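Local coordinates for protein GCN5-related N-acetyltransferase (PDB 4H89) that probably transfers an acyl group, most likely acetyl from acetyl-CoA, to an acceptor still to be identified, as expected of a GCN5-related N-acetyltransferase, at residues Y79-G84 with V89-F94. Numbering follows the deposited sequence.
Sequences YPNRPG and VASASF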
ATOM      1  N   TYR A  79      -9.521   1.923  -8.271  1.00 13.72           N
ATOM      2  CA  TYR A  79     -10.128   1.291  -7.093  1.00 13.83           C
ATOM      3  C   TYR A  79      -9.928   2.245  -5.908  1.00 13.28           C
ATOM      4  O   TYR A  79      -9.086   3.117  -5.980  1.00 13.40           O
ATOM      5  CB  TYR A  79      -9.414  -0.082  -6.802  1.00 16.66           C
ATOM      6  CG  TYR A  79      -7.915  -0.002  -7.009  1.00 19.00           C
ATOM      7  CD1 TYR A  79      -7.049   0.475  -6.033  1.00 22.22           C
ATOM      8  CD2 TYR A  79      -7.370  -0.370  -8.210  1.00 21.12           C
ATOM      9  CE1 TYR A  79      -5.667   0.621  -6.279  1.00 24.91           C
ATOM     10  CE2 TYR A  79      -6.018  -0.252  -8.468  1.00 23.05           C
ATOM     11  CZ  TYR A  79      -5.168   0.239  -7.526  1.00 22.76           C
ATOM     12  OH  TYR A  79      -3.827   0.347  -7.852  1.00 30.70           O
ATOM     13  N   PRO A  80     -10.600   2.017  -4.791  1.00 13.62           N
ATOM     14  CA  PRO A  80     -10.276   2.809  -3.605  1.00 12.65           C
ATOM     15  C   PRO A  80      -8.867   2.480  -3.106  1.00 13.19           C
ATOM     16  O   PRO A  80      -8.472   1.287  -3.051  1.00 15.30           O
ATOM     17  CB  PRO A  80     -11.360   2.398  -2.578  1.00 13.32           C
ATOM     18  CG  PRO A  80     -12.446   1.760  -3.417  1.00 15.97           C
ATOM     19  CD  PRO A  80     -11.714   1.105  -4.541  1.00 15.54           C
ATOM     20  N   ASN A  81      -8.094   3.477  -2.710  1.00 12.63           N
ATOM     21  CA  ASN A  81      -6.731   3.235  -2.280  1.00 13.88           C
ATOM     22  C   ASN A  81      -6.656   2.484  -0.984  1.00 14.96           C
ATOM     23  O   ASN A  81      -5.718   1.744  -0.768  1.00 15.68           O
ATOM     24  CB  ASN A  81      -5.930   4.524  -2.160  1.00 14.37           C
ATOM     25  CG  ASN A  81      -4.418   4.278  -2.197  1.00 15.40           C
ATOM     26  OD1 ASN A  81      -3.933   3.425  -2.965  1.00 16.38           O
ATOM     27  ND2 ASN A  81      -3.675   5.001  -1.387  1.00 15.41           N
ATOM     28  N   ARG A  82      -7.620   2.732  -0.101  1.00 13.78           N
ATOM     29  CA  ARG A  82      -7.716   2.108   1.196  1.00 15.42           C
ATOM     30  C   ARG A  82      -9.205   1.895   1.465  1.00 15.69           C
ATOM     31  O   ARG A  82     -10.032   2.577   0.930  1.00 16.01           O
ATOM     32  CB  ARG A  82      -7.130   3.031   2.312  1.00 16.56           C
ATOM     33  CG  ARG A  82      -5.633   3.197   2.146  1.00 19.76           C
ATOM     34  CD  ARG A  82      -4.927   4.114   3.139  1.00 23.26           C
ATOM     35  NE  ARG A  82      -3.519   3.655   3.193  1.00 34.04           N
ATOM     36  CZ  ARG A  82      -2.494   4.205   2.550  1.00 36.43           C
ATOM     37  NH1 ARG A  82      -1.309   3.603   2.615  1.00 36.26           N
ATOM     38  NH2 ARG A  82      -2.604   5.381   1.909  1.00 45.79           N
ATOM     39  N   PRO A  83      -9.517   0.921   2.303  1.00 16.02           N
ATOM     40  CA  PRO A  83     -10.920   0.650   2.604  1.00 17.51           C
ATOM     41  C   PRO A  83     -11.442   1.549   3.698  1.00 16.64           C
ATOM     42  O   PRO A  83     -10.721   2.339   4.299  1.00 16.06           O
ATOM     43  CB  PRO A  83     -10.883  -0.806   3.080  1.00 20.24           C
ATOM     44  CG  PRO A  83      -9.546  -0.928   3.717  1.00 20.56           C
ATOM     45  CD  PRO A  83      -8.616  -0.076   2.870  1.00 18.06           C
ATOM     46  N   GLY A  84     -12.725   1.406   3.971  1.00 18.18           N
ATOM     47  CA  GLY A  84     -13.341   2.083   5.096  1.00 19.13           C
ATOM     48  C   GLY A  84     -13.120   3.583   5.107  1.00 15.93           C
ATOM     49  O   GLY A  84     -13.462   4.295   4.171  1.00 17.85           O
ATOM     50  N   VAL A  89     -10.389   8.144  -1.277  1.00 12.91           N
ATOM     51  CA  VAL A  89      -9.227   8.405  -2.096  1.00 11.92           C
ATOM     52  C   VAL A  89      -9.084   7.208  -3.058  1.00 11.47           C
ATOM     53  O   VAL A  89      -8.973   6.076  -2.598  1.00 13.39           O
ATOM     54  CB  VAL A  89      -7.955   8.543  -1.249  1.00 12.12           C
ATOM     55  CG1 VAL A  89      -6.760   8.846  -2.130  1.00 14.00           C
ATOM     56  CG2 VAL A  89      -8.096   9.620  -0.193  1.00 13.45           C
ATOM     57  N   ALA A  90      -9.100   7.481  -4.360  1.00 11.90           N
ATOM     58  CA  ALA A  90      -8.907   6.445  -5.369  1.00 12.08           C
ATOM     59  C   ALA A  90      -7.426   6.253  -5.631  1.00 12.39           C
ATOM     60  O   ALA A  90      -6.600   7.082  -5.288  1.00 12.74           O
ATOM     61  CB  ALA A  90      -9.562   6.922  -6.663  1.00 13.13           C
ATOM     62  N   SER A  91      -7.114   5.127  -6.264  1.00 13.02           N
ATOM     63  CA  SER A  91      -5.789   4.929  -6.865  1.00 13.93           C
ATOM     64  C   SER A  91      -5.965   4.176  -8.146  1.00 12.96           C
ATOM     65  O   SER A  91      -7.076   3.795  -8.528  1.00 13.16           O
ATOM     66  CB  SER A  91      -4.921   4.169  -5.890  1.00 16.27           C
ATOM     67  OG  SER A  91      -3.557   4.091  -6.343  1.00 16.30           O
ATOM     68  N   ALA A  92      -4.862   4.001  -8.854  1.00 13.19           N
ATOM     69  CA  ALA A  92      -4.893   3.339 -10.119  1.00 13.69           C
ATOM     70  C   ALA A  92      -3.501   2.891 -10.489  1.00 14.06           C
ATOM     71  O   ALA A  92      -2.498   3.386  -9.972  1.00 16.23           O
ATOM     72  CB  ALA A  92      -5.425   4.283 -11.198  1.00 14.59           C
ATOM     73  N   SER A  93      -3.466   1.940 -11.411  1.00 14.29           N
ATOM     74  CA  SER A  93      -2.266   1.459 -12.073  1.00 16.48           C
ATOM     75  C   SER A  93      -2.477   1.427 -13.580  1.00 14.12           C
ATOM     76  O   SER A  93      -3.589   1.268 -14.037  1.00 14.72           O
ATOM     77  CB  SER A  93      -1.946   0.028 -11.590  1.00 20.26           C
ATOM     78  OG  SER A  93      -1.743  -0.017 -10.192  1.00 29.38           O
ATOM     79  N   PHE A  94      -1.365   1.584 -14.311  1.00 15.35           N
ATOM     80  CA  PHE A  94      -1.384   1.694 -15.764  1.00 15.69           C
ATOM     81  C   PHE A  94      -0.343   0.805 -16.396  1.00 17.63           C
ATOM     82  O   PHE A  94       0.781   0.705 -15.886  1.00 21.32           O
ATOM     83  CB  PHE A  94      -1.107   3.155 -16.198  1.00 16.80           C
ATOM     84  CG  PHE A  94      -2.075   4.119 -15.597  1.00 15.13           C
ATOM     85  CD1 PHE A  94      -3.276   4.383 -16.219  1.00 16.27           C
ATOM     86  CD2 PHE A  94      -1.841   4.706 -14.364  1.00 16.84           C
ATOM     87  CE1 PHE A  94      -4.224   5.205 -15.621  1.00 16.50           C
ATOM     88  CE2 PHE A  94      -2.789   5.525 -13.769  1.00 18.43           C
ATOM     89  CZ  PHE A  94      -3.959   5.811 -14.408  1.00 18.00           C
TER
HETATM   90  O   HOH W   1      -2.403   1.527  -6.222  1.00 41.17           O
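Y79 and S91 form an antiparallel hydrogen-bonded pair in which each backbone donates one hydrogen bond to the other and accepts one in return. S91 N gives a bond to Y79 O (2.8 Å), while Y79 N reaches S91 O at 3.1 Å. One residue on, P80 has no N-H to offer, but it sits opposite A90 in a non-hydrogen-bonded pair, where none is needed. N81 N then takes V89 O at 2.7 Å, closing the ladder just past the end of strand 72-80.

With chi1 at 40°, CG of Y79 lies between its own backbone N and carbonyl carbon, and the ring folds back over strand 89-96: S91 O lies beneath the ring centre, and CE1 packs on S91 CB at 3.6 Å. Y79 OH hydrogen-bonds S93 OG at the ring edge (3.2 Å), and either hydroxyl could be the donor; it also hydrogen-bonds a water, which donates to S91 OG. A phenylalanine here would probably keep the ring over S91 but leave S93 OG and the bridging water without their shared partner. S91 OG is satisfied further by Q126 O. The amide of N81 lies alongside S91, N81 OD1 touching S91 CB at 3.2 Å, and that oxygen accepts a hydrogen bond from N128 ND2 of strand 124-131.

This is the loop end of the hairpin formed by strands 72-80 and 89-96, in the central GNAT sheet. Strand 124-131 runs parallel to 89-96 on its other edge, helix 105-119 packs M113 against A90 and A92, and A155 of the second subunit meets V89.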